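Local atomic coordinates of Low molecular weight heat shock protein (PDB entry 3GLA), a protein that probably acts as a chaperone in the bacterial stress response, as a small heat-shock protein of the alpha-crystallin family. Residues P27-I41 with I81-I94. Numbering follows the deposited sequence.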
# COMPACT_ATOMS: atom_id res chain seq x y z
N PRO B 27 7.75 -1.32 -8.31
CA PRO B 27 8.04 0.08 -8.45
C PRO B 27 8.40 0.41 -9.89
O PRO B 27 8.04 1.49 -10.40
CB PRO B 27 9.24 0.26 -7.56
CG PRO B 27 9.21 -0.90 -6.59
CD PRO B 27 8.41 -1.91 -7.13
N SER B 28 9.03 -0.53 -10.57
CA SER B 28 9.48 -0.24 -11.95
C SER B 28 8.28 -0.08 -12.90
O SER B 28 8.46 0.52 -13.97
CB SER B 28 10.36 -1.42 -12.42
OG SER B 28 9.45 -2.51 -12.67
N GLN B 29 7.08 -0.54 -12.50
CA GLN B 29 5.90 -0.39 -13.26
C GLN B 29 5.08 0.91 -12.98
O GLN B 29 4.01 1.05 -13.50
CB GLN B 29 4.92 -1.56 -13.06
CG GLN B 29 5.43 -2.93 -13.57
CD GLN B 29 5.52 -2.87 -15.07
OE1 GLN B 29 4.50 -2.82 -15.81
NE2 GLN B 29 6.73 -2.71 -15.50
N ILE B 30 5.60 1.74 -12.11
CA ILE B 30 4.87 2.98 -11.78
C ILE B 30 5.56 4.02 -12.63
O ILE B 30 6.79 4.18 -12.62
CB ILE B 30 5.05 3.35 -10.33
CG1 ILE B 30 4.49 2.20 -9.40
CG2 ILE B 30 4.38 4.67 -10.11
CD1 ILE B 30 5.14 2.25 -8.02
N GLU B 31 4.75 4.71 -13.38
CA GLU B 31 5.34 5.77 -14.27
C GLU B 31 5.33 7.01 -13.49
O GLU B 31 4.26 7.44 -13.06
CB GLU B 31 4.42 5.90 -15.45
CG GLU B 31 4.93 6.88 -16.46
CD GLU B 31 4.51 6.45 -17.88
OE1 GLU B 31 3.42 6.85 -18.32
OE2 GLU B 31 5.30 5.70 -18.55
N VAL B 32 6.47 7.61 -13.32
CA VAL B 32 6.57 8.90 -12.64
C VAL B 32 7.04 9.86 -13.68
O VAL B 32 8.03 9.55 -14.34
CB VAL B 32 7.58 8.81 -11.58
CG1 VAL B 32 7.72 10.04 -10.78
CG2 VAL B 32 7.14 7.72 -10.56
N GLN B 33 6.38 11.00 -13.78
CA GLN B 33 6.79 12.03 -14.78
C GLN B 33 6.49 13.33 -14.15
O GLN B 33 5.60 13.46 -13.28
CB GLN B 33 5.87 11.90 -15.99
CG GLN B 33 6.06 10.63 -16.64
CD GLN B 33 5.56 10.68 -18.06
OE1 GLN B 33 6.08 9.97 -18.91
NE2 GLN B 33 4.56 11.53 -18.32
N MET B 34 7.28 14.37 -14.47
CA MET B 34 6.95 15.66 -13.98
C MET B 34 7.14 16.59 -15.17
O MET B 34 8.19 16.53 -15.83
CB MET B 34 7.82 16.03 -12.80
CG MET B 34 7.39 17.32 -12.15
SD MET B 34 8.23 17.65 -10.77
CE MET B 34 7.78 19.36 -10.56
N ASP B 35 6.15 17.37 -15.48
CA ASP B 35 6.24 18.25 -16.65
C ASP B 35 5.43 19.48 -16.20
O ASP B 35 4.46 19.37 -15.50
CB ASP B 35 5.62 17.59 -17.88
CG ASP B 35 5.91 18.39 -19.23
OD1 ASP B 35 7.01 19.02 -19.41
OD2 ASP B 35 4.99 18.42 -20.11
N LYS B 36 5.87 20.69 -16.55
CA LYS B 36 5.11 21.89 -16.22
C LYS B 36 4.80 22.04 -14.75
O LYS B 36 3.72 22.60 -14.38
CB LYS B 36 3.79 21.92 -17.03
CG LYS B 36 3.96 22.10 -18.55
CD LYS B 36 2.78 21.64 -19.41
CE LYS B 36 3.24 21.64 -20.90
NZ LYS B 36 2.48 20.71 -21.81
N GLY B 37 5.71 21.58 -13.90
CA GLY B 37 5.60 21.77 -12.45
C GLY B 37 4.59 20.76 -11.87
O GLY B 37 4.35 20.81 -10.71
N ILE B 38 4.16 19.80 -12.70
CA ILE B 38 3.09 18.88 -12.18
C ILE B 38 3.74 17.48 -12.18
O ILE B 38 4.07 16.89 -13.25
CB ILE B 38 1.90 18.94 -13.06
CG1 ILE B 38 1.28 20.35 -12.95
CG2 ILE B 38 0.88 17.86 -12.53
CD1 ILE B 38 0.28 20.52 -14.05
N LEU B 39 3.82 16.90 -10.95
CA LEU B 39 4.33 15.56 -10.81
C LEU B 39 3.17 14.59 -10.98
O LEU B 39 2.15 14.76 -10.31
CB LEU B 39 4.90 15.47 -9.38
CG LEU B 39 5.45 14.09 -8.93
CD1 LEU B 39 6.62 13.61 -9.86
CD2 LEU B 39 5.92 14.16 -7.47
N SER B 40 3.36 13.58 -11.81
CA SER B 40 2.29 12.61 -12.18
C SER B 40 2.80 11.23 -11.76
O SER B 40 3.97 10.86 -11.91
CB SER B 40 2.20 12.63 -13.74
OG SER B 40 1.53 11.51 -14.20
N ILE B 41 1.90 10.45 -11.18
CA ILE B 41 2.17 9.06 -11.02
C ILE B 41 1.08 8.31 -11.71
O ILE B 41 -0.08 8.66 -11.59
CB ILE B 41 2.26 8.59 -9.53
CG1 ILE B 41 0.96 8.98 -8.76
CG2 ILE B 41 3.47 9.23 -8.90
CD1 ILE B 41 0.89 8.34 -7.33
N ILE B 81 14.23 14.32 -10.58
CA ILE B 81 13.47 13.37 -9.74
C ILE B 81 14.10 12.04 -9.66
O ILE B 81 14.69 11.56 -10.66
CB ILE B 81 12.14 13.20 -10.40
CG1 ILE B 81 11.31 14.44 -10.15
CG2 ILE B 81 11.34 11.95 -9.75
CD1 ILE B 81 10.12 14.42 -11.04
N THR B 82 13.99 11.43 -8.48
CA THR B 82 14.36 10.01 -8.34
C THR B 82 13.19 9.32 -7.66
O THR B 82 12.32 9.99 -7.04
CB THR B 82 15.63 9.73 -7.50
OG1 THR B 82 15.43 10.27 -6.19
CG2 THR B 82 16.82 10.53 -8.09
N ALA B 83 13.17 7.98 -7.71
CA ALA B 83 11.98 7.32 -7.05
C ALA B 83 12.50 5.95 -6.65
O ALA B 83 13.31 5.37 -7.40
CB ALA B 83 10.94 7.18 -7.99
N ALA B 84 12.06 5.46 -5.52
CA ALA B 84 12.49 4.12 -5.10
C ALA B 84 11.24 3.63 -4.35
O ALA B 84 10.51 4.42 -3.72
CB ALA B 84 13.58 4.19 -4.22
N GLY B 85 11.06 2.30 -4.40
CA GLY B 85 9.85 1.76 -3.79
C GLY B 85 10.27 0.68 -2.81
O GLY B 85 11.34 0.01 -3.00
N ARG B 86 9.52 0.53 -1.75
CA ARG B 86 9.78 -0.54 -0.80
C ARG B 86 8.47 -0.83 -0.11
O ARG B 86 7.74 0.09 0.28
CB ARG B 86 10.78 -0.00 0.24
CG ARG B 86 11.05 -1.04 1.30
CD ARG B 86 12.20 -0.48 2.20
NE ARG B 86 12.98 -1.66 2.52
CZ ARG B 86 12.73 -2.41 3.60
NH1 ARG B 86 11.80 -2.03 4.46
NH2 ARG B 86 13.43 -3.51 3.83
N ASN B 87 8.15 -2.12 -0.08
CA ASN B 87 6.91 -2.55 0.57
C ASN B 87 5.74 -1.79 0.02
O ASN B 87 4.85 -1.48 0.81
CB ASN B 87 7.02 -2.37 2.07
CG ASN B 87 7.97 -3.36 2.69
OD1 ASN B 87 8.03 -4.49 2.25
ND2 ASN B 87 8.78 -2.87 3.64
N GLY B 88 5.69 -1.54 -1.29
CA GLY B 88 4.46 -0.96 -1.85
C GLY B 88 4.45 0.53 -1.73
O GLY B 88 3.44 1.08 -2.10
N VAL B 89 5.44 1.15 -1.10
CA VAL B 89 5.40 2.60 -1.04
C VAL B 89 6.40 3.07 -2.00
O VAL B 89 7.57 2.60 -2.08
CB VAL B 89 5.80 3.12 0.38
CG1 VAL B 89 6.01 4.62 0.32
CG2 VAL B 89 4.75 2.69 1.37
N LEU B 90 5.99 4.02 -2.79
CA LEU B 90 7.00 4.60 -3.74
C LEU B 90 7.36 5.94 -3.18
O LEU B 90 6.45 6.71 -2.82
CB LEU B 90 6.31 4.79 -5.08
CG LEU B 90 7.30 5.39 -6.15
CD1 LEU B 90 8.33 4.37 -6.48
CD2 LEU B 90 6.54 5.72 -7.41
N GLU B 91 8.65 6.21 -3.09
CA GLU B 91 9.04 7.51 -2.53
C GLU B 91 9.70 8.23 -3.65
O GLU B 91 10.65 7.69 -4.30
CB GLU B 91 9.98 7.23 -1.42
CG GLU B 91 10.58 8.61 -0.88
CD GLU B 91 11.46 8.38 0.32
OE1 GLU B 91 12.38 9.21 0.49
OE2 GLU B 91 11.28 7.41 1.02
N ILE B 92 9.16 9.38 -3.97
CA ILE B 92 9.67 10.14 -5.11
C ILE B 92 10.33 11.34 -4.51
O ILE B 92 9.72 12.05 -3.69
CB ILE B 92 8.54 10.61 -5.90
CG1 ILE B 92 7.83 9.35 -6.52
CG2 ILE B 92 9.08 11.43 -7.09
CD1 ILE B 92 6.57 9.71 -7.26
N ARG B 93 11.59 11.61 -4.95
CA ARG B 93 12.26 12.78 -4.37
C ARG B 93 12.46 13.73 -5.48
O ARG B 93 12.87 13.39 -6.59
CB ARG B 93 13.60 12.42 -3.76
CG ARG B 93 13.44 11.47 -2.60
CD ARG B 93 14.70 11.38 -1.77
NE ARG B 93 14.24 11.26 -0.41
CZ ARG B 93 14.45 12.17 0.52
NH1 ARG B 93 13.96 11.98 1.74
NH2 ARG B 93 15.17 13.26 0.25
N ILE B 94 12.14 15.00 -5.23
CA ILE B 94 12.15 15.99 -6.27
C ILE B 94 13.01 17.12 -5.70
O ILE B 94 12.66 17.78 -4.77
CB ILE B 94 10.84 16.55 -6.55
CG1 ILE B 94 9.81 15.43 -6.97
CG2 ILE B 94 10.87 17.53 -7.74
CD1 ILE B 94 8.96 15.07 -5.67
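The ring of P27 rests on the backbone of G85, with P27 CG 3.9 Å from G85 CA. G85 has no side chain, so the ring meets the strand directly. The flat group here is the guanidinium of R93, on the side of its strand facing away from this contact. E91 OE1 lies at its edge, in plane, and accepts a nearly straight, salt-bridging hydrogen bond from R93 NE (2.9 Å, 164°).

The contact is part of the hydrophobic core of the alpha-crystallin domain, an immunoglobulin-like beta sandwich. Two hairpins face each other, 31-35/38-41 and 82-86/89-94, each closed by a type I' turn. They belong to different sheets. The axes of strands 31-35 and 89-94 come within 10.0 Å and run 24° from parallel. Between these two segments the contact is apolar, almost all of it side chain on side chain.

L90 fills one end. Its CD2 meets I30 CG2 tip to tip at 3.6 Å and also touches V32 CG2. I92 sits in the middle. Its CG1 is anti to the carbonyl carbon (chi1 -66°), and the extended chain carries CD1 to both V32 CG1 (3.7 Å) and I41 CG2 (3.5 Å). L39 CD2 meets I94 CD1 end to end at 3.6 Å. L18 of strand 15-21 also packs on L39. Near the P27 end, R86 and N87 bind D26 of the second subunit, so the turn of hairpin 82-94 also serves the dimer.

M34 lies across I81 at about a right angle. Its SD touches I94 CG2, and I81 CD1 presses on M34 CB at 3.3 Å, tighter than normal van der Waals contact.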